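Local coordinates for protein endo-beta-N-acetylglucosaminidase F1 (PDB 6TCV) that probably cleaves high-mannose N-glycans within their chitobiose core, acting as an endo-beta-N-acetylglucosaminidase of a gut Bacteroides, at residues A[82-92]-A[123-131]. The protein carries 2 engineered substitutions. Sequence-based numbering, arbitrary orientation.
Sequences FALYPQDLVTF and KTYAIPVAI
Leu84 and Ala126 pair as a parallel beta bridge, by which the short strand 83-84 joins strand 125-130 in a mixed beta sheet; both segments fall within the BT_3987-like N-terminal family region. Two backbone bonds define the bridge: Ala126 N gives its hydrogen to Ala83 O at 2.8 Å, and Tyr85 N to Ala126 O at 2.9 Å. The second is nearly straight at the hydrogen (169°), yet its donor stands above the carbonyl plane of Ala126.

Beyond the bridge the chain turns through the 3-10 segment 87-89 into strand 90-92 of an antiparallel sheet. Ile127 reaches across to that sheet, its CD1 3.8 Å from Val90 CG2 and its side chain also touching Ile113 of strand 108-114. In Tyr85, CG stands anti to the backbone N (chi1 -163°), and the side chain crosses that of Tyr125 at about a right angle. Tyr85 CB lies 3.6 Å from Ala126 O, with Ile127 CG1 close beyond it. Along one ring side CD1 comes within 3.5 Å of Tyr125 CB, at the ring edge, while on the other CD2 is 4.1 Å from Ile127 CD1. Pro86 CD lies over one face, offset toward the rim, and OH at the tip hydrogen-bonds Arg114 O.

The Tyr125 ring brings CD2 to 4.0 Å from Ala83 CB, and its OH is hydrogen-bonded to Gln120 N. Replacing Tyr125 with a glycine would probably open a gap along the CD1 edge of Tyr85 and leave the Ala83 methyl without its aromatic neighbour. Leu84 crosses Pro128, bringing CD1 to 3.7 Å from Pro128 CD.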
loop_
_atom_site.group_PDB
_atom_site.type_symbol
_atom_site.label_atom_id
_atom_site.label_comp_id
_atom_site.label_asym_id
_atom_site.label_seq_id
_atom_site.Cartn_x
_atom_site.Cartn_y
_atom_site.Cartn_z
ATOM N N PHE A 82 -1.336 18.791 3.399
ATOM C CA PHE A 82 0.114 18.625 3.365
ATOM C C PHE A 82 0.770 19.994 3.535
ATOM O O PHE A 82 0.384 20.964 2.904
ATOM C CB PHE A 82 0.562 18.016 2.028
ATOM C CG PHE A 82 -0.097 16.694 1.688
ATOM C CD1 PHE A 82 -0.024 15.635 2.552
ATOM C CD2 PHE A 82 -0.746 16.504 0.496
ATOM C CE1 PHE A 82 -0.615 14.423 2.260
ATOM C CE2 PHE A 82 -1.308 15.282 0.163
ATOM C CZ PHE A 82 -1.244 14.220 1.076
ATOM N N ALA A 83 1.827 20.042 4.334
ATOM C CA ALA A 83 2.643 21.236 4.455
ATOM C C ALA A 83 3.654 21.306 3.318
ATOM O O ALA A 83 4.042 20.291 2.732
ATOM C CB ALA A 83 3.361 21.210 5.808
ATOM N N LEU A 84 4.115 22.517 3.031
ATOM C CA LEU A 84 5.086 22.712 1.965
ATOM C C LEU A 84 6.462 22.233 2.436
ATOM O O LEU A 84 6.939 22.623 3.503
ATOM C CB LEU A 84 5.193 24.214 1.660
ATOM C CG LEU A 84 6.043 24.583 0.445
ATOM C CD1 LEU A 84 5.356 24.215 -0.835
ATOM C CD2 LEU A 84 6.368 26.075 0.408
ATOM N N TYR A 85 7.095 21.374 1.654
ATOM C CA TYR A 85 8.463 20.977 1.982
ATOM C C TYR A 85 9.373 22.201 1.910
ATOM O O TYR A 85 9.217 23.040 1.002
ATOM C CB TYR A 85 8.958 19.896 1.010
ATOM C CG TYR A 85 10.181 19.135 1.494
ATOM C CD1 TYR A 85 10.095 18.270 2.585
ATOM C CD2 TYR A 85 11.399 19.239 0.838
ATOM C CE1 TYR A 85 11.177 17.569 3.038
ATOM C CE2 TYR A 85 12.518 18.514 1.298
ATOM C CZ TYR A 85 12.378 17.680 2.388
ATOM O OH TYR A 85 13.440 16.954 2.873
ATOM N N PRO A 86 10.314 22.348 2.844
ATOM C CA PRO A 86 11.170 23.555 2.811
ATOM C C PRO A 86 11.828 23.774 1.462
ATOM O O PRO A 86 12.532 22.882 0.962
ATOM C CB PRO A 86 12.197 23.316 3.921
ATOM C CG PRO A 86 11.508 22.410 4.886
ATOM C CD PRO A 86 10.614 21.501 4.007
ATOM N N GLN A 87 11.597 24.949 0.858
ATOM C CA GLN A 87 12.067 25.183 -0.502
ATOM C C GLN A 87 13.587 25.159 -0.595
ATOM O O GLN A 87 14.127 24.788 -1.643
ATOM C CB GLN A 87 11.529 26.531 -1.002
ATOM N N ASP A 88 14.288 25.505 0.489
ATOM C CA ASP A 88 15.743 25.515 0.518
ATOM C C ASP A 88 16.336 24.119 0.387
ATOM O O ASP A 88 17.543 23.996 0.143
ATOM C CB ASP A 88 16.202 26.207 1.814
ATOM C CG ASP A 88 15.930 25.357 3.058
ATOM O OD1 ASP A 88 16.841 24.657 3.551
ATOM O OD2 ASP A 88 14.777 25.395 3.544
ATOM N N LEU A 89 15.538 23.066 0.584
ATOM C CA LEU A 89 16.016 21.690 0.465
ATOM C C LEU A 89 15.897 21.110 -0.939
ATOM O O LEU A 89 16.255 19.943 -1.142
ATOM C CB LEU A 89 15.271 20.803 1.459
ATOM C CG LEU A 89 15.450 21.176 2.932
ATOM C CD1 LEU A 89 14.507 20.352 3.784
ATOM C CD2 LEU A 89 16.877 20.954 3.327
ATOM N N VAL A 90 15.357 21.862 -1.897
ATOM C CA VAL A 90 15.104 21.389 -3.259
ATOM C C VAL A 90 15.918 22.224 -4.234
ATOM O O VAL A 90 15.782 23.454 -4.270
ATOM C CB VAL A 90 13.618 21.492 -3.622
ATOM C CG1 VAL A 90 13.327 20.892 -5.011
ATOM C CG2 VAL A 90 12.785 20.806 -2.596
ATOM N N THR A 91 16.743 21.556 -5.033
ATOM C CA THR A 91 17.596 22.215 -6.010
ATOM C C THR A 91 17.222 21.717 -7.394
ATOM O O THR A 91 17.116 20.504 -7.607
ATOM C CB THR A 91 19.076 21.864 -5.790
ATOM O OG1 THR A 91 19.350 20.544 -6.282
ATOM C CG2 THR A 91 19.450 21.924 -4.335
ATOM N N PHE A 92 17.012 22.643 -8.335
ATOM C CA PHE A 92 16.936 22.284 -9.743
ATOM C C PHE A 92 18.272 22.641 -10.370
ATOM O O PHE A 92 18.848 23.685 -10.055
ATOM C CB PHE A 92 15.840 23.076 -10.460
ATOM C CG PHE A 92 14.478 22.847 -9.915
ATOM C CD1 PHE A 92 13.750 21.718 -10.281
ATOM C CD2 PHE A 92 13.920 23.732 -9.012
ATOM C CE1 PHE A 92 12.481 21.489 -9.776
ATOM C CE2 PHE A 92 12.639 23.508 -8.505
ATOM C CZ PHE A 92 11.924 22.387 -8.889
ATOM N N LYS A 123 4.874 12.438 8.789
ATOM C CA LYS A 123 4.196 13.553 8.154
ATOM C C LYS A 123 4.615 13.674 6.699
ATOM O O LYS A 123 5.802 13.588 6.392
ATOM C CB LYS A 123 4.499 14.858 8.869
ATOM N N THR A 124 3.663 13.875 5.805
ATOM C CA THR A 124 3.926 14.070 4.391
ATOM C C THR A 124 3.981 15.552 4.028
ATOM O O THR A 124 3.092 16.334 4.409
ATOM C CB THR A 124 2.832 13.403 3.572
ATOM O OG1 THR A 124 2.843 12.027 3.830
ATOM C CG2 THR A 124 3.028 13.635 2.071
ATOM N N TYR A 125 5.051 15.962 3.354
ATOM C CA TYR A 125 5.256 17.315 2.863
ATOM C C TYR A 125 5.122 17.312 1.345
ATOM O O TYR A 125 5.246 16.288 0.696
ATOM C CB TYR A 125 6.656 17.792 3.281
ATOM C CG TYR A 125 6.832 17.906 4.770
ATOM C CD1 TYR A 125 7.098 16.788 5.540
ATOM C CD2 TYR A 125 6.751 19.130 5.402
ATOM C CE1 TYR A 125 7.264 16.889 6.925
ATOM C CE2 TYR A 125 6.917 19.243 6.760
ATOM C CZ TYR A 125 7.161 18.127 7.513
ATOM O OH TYR A 125 7.321 18.297 8.881
ATOM N N ALA A 126 4.898 18.467 0.764
ATOM C CA ALA A 126 4.648 18.559 -0.663
ATOM C C ALA A 126 5.646 19.465 -1.378
ATOM O O ALA A 126 5.976 20.539 -0.891
ATOM C CB ALA A 126 3.221 19.082 -0.892
ATOM N N ILE A 127 6.047 19.042 -2.566
ATOM C CA ILE A 127 6.758 19.893 -3.506
ATOM C C ILE A 127 5.879 20.018 -4.732
ATOM O O ILE A 127 5.901 19.157 -5.607
ATOM C CB ILE A 127 8.132 19.310 -3.883
ATOM C CG1 ILE A 127 8.948 18.925 -2.656
ATOM C CG2 ILE A 127 8.935 20.292 -4.725
ATOM C CD1 ILE A 127 10.192 18.104 -2.945
ATOM N N PRO A 128 5.080 21.091 -4.821
ATOM C CA PRO A 128 4.287 21.357 -6.030
ATOM C C PRO A 128 5.191 22.070 -7.018
ATOM O O PRO A 128 5.783 23.098 -6.701
ATOM C CB PRO A 128 3.179 22.280 -5.522
ATOM C CG PRO A 128 3.808 23.031 -4.424
ATOM C CD PRO A 128 4.830 22.093 -3.767
ATOM N N VAL A 129 5.330 21.500 -8.192
ATOM C CA VAL A 129 6.173 22.068 -9.230
ATOM C C VAL A 129 5.280 22.478 -10.386
ATOM O O VAL A 129 4.262 21.829 -10.662
ATOM C CB VAL A 129 7.164 20.977 -9.664
ATOM C CG1 VAL A 129 8.114 21.535 -10.699
ATOM C CG2 VAL A 129 8.005 20.481 -8.466
ATOM N N ALA A 130 5.552 23.670 -10.925
ATOM C CA ALA A 130 4.803 24.250 -12.042
ATOM C C ALA A 130 5.753 24.602 -13.184
ATOM O O ALA A 130 6.849 25.093 -12.939
ATOM C CB ALA A 130 3.963 25.454 -11.641
ATOM N N ILE A 131 5.306 24.427 -14.422
ATOM C CA ILE A 131 6.080 24.930 -15.569
ATOM C C ILE A 131 5.882 26.440 -15.635
ATOM O O ILE A 131 4.759 26.905 -15.478
ATOM C CB ILE A 131 5.628 24.286 -16.841
HETATM O O HOH W 1 8.276 22.571 -1.627
#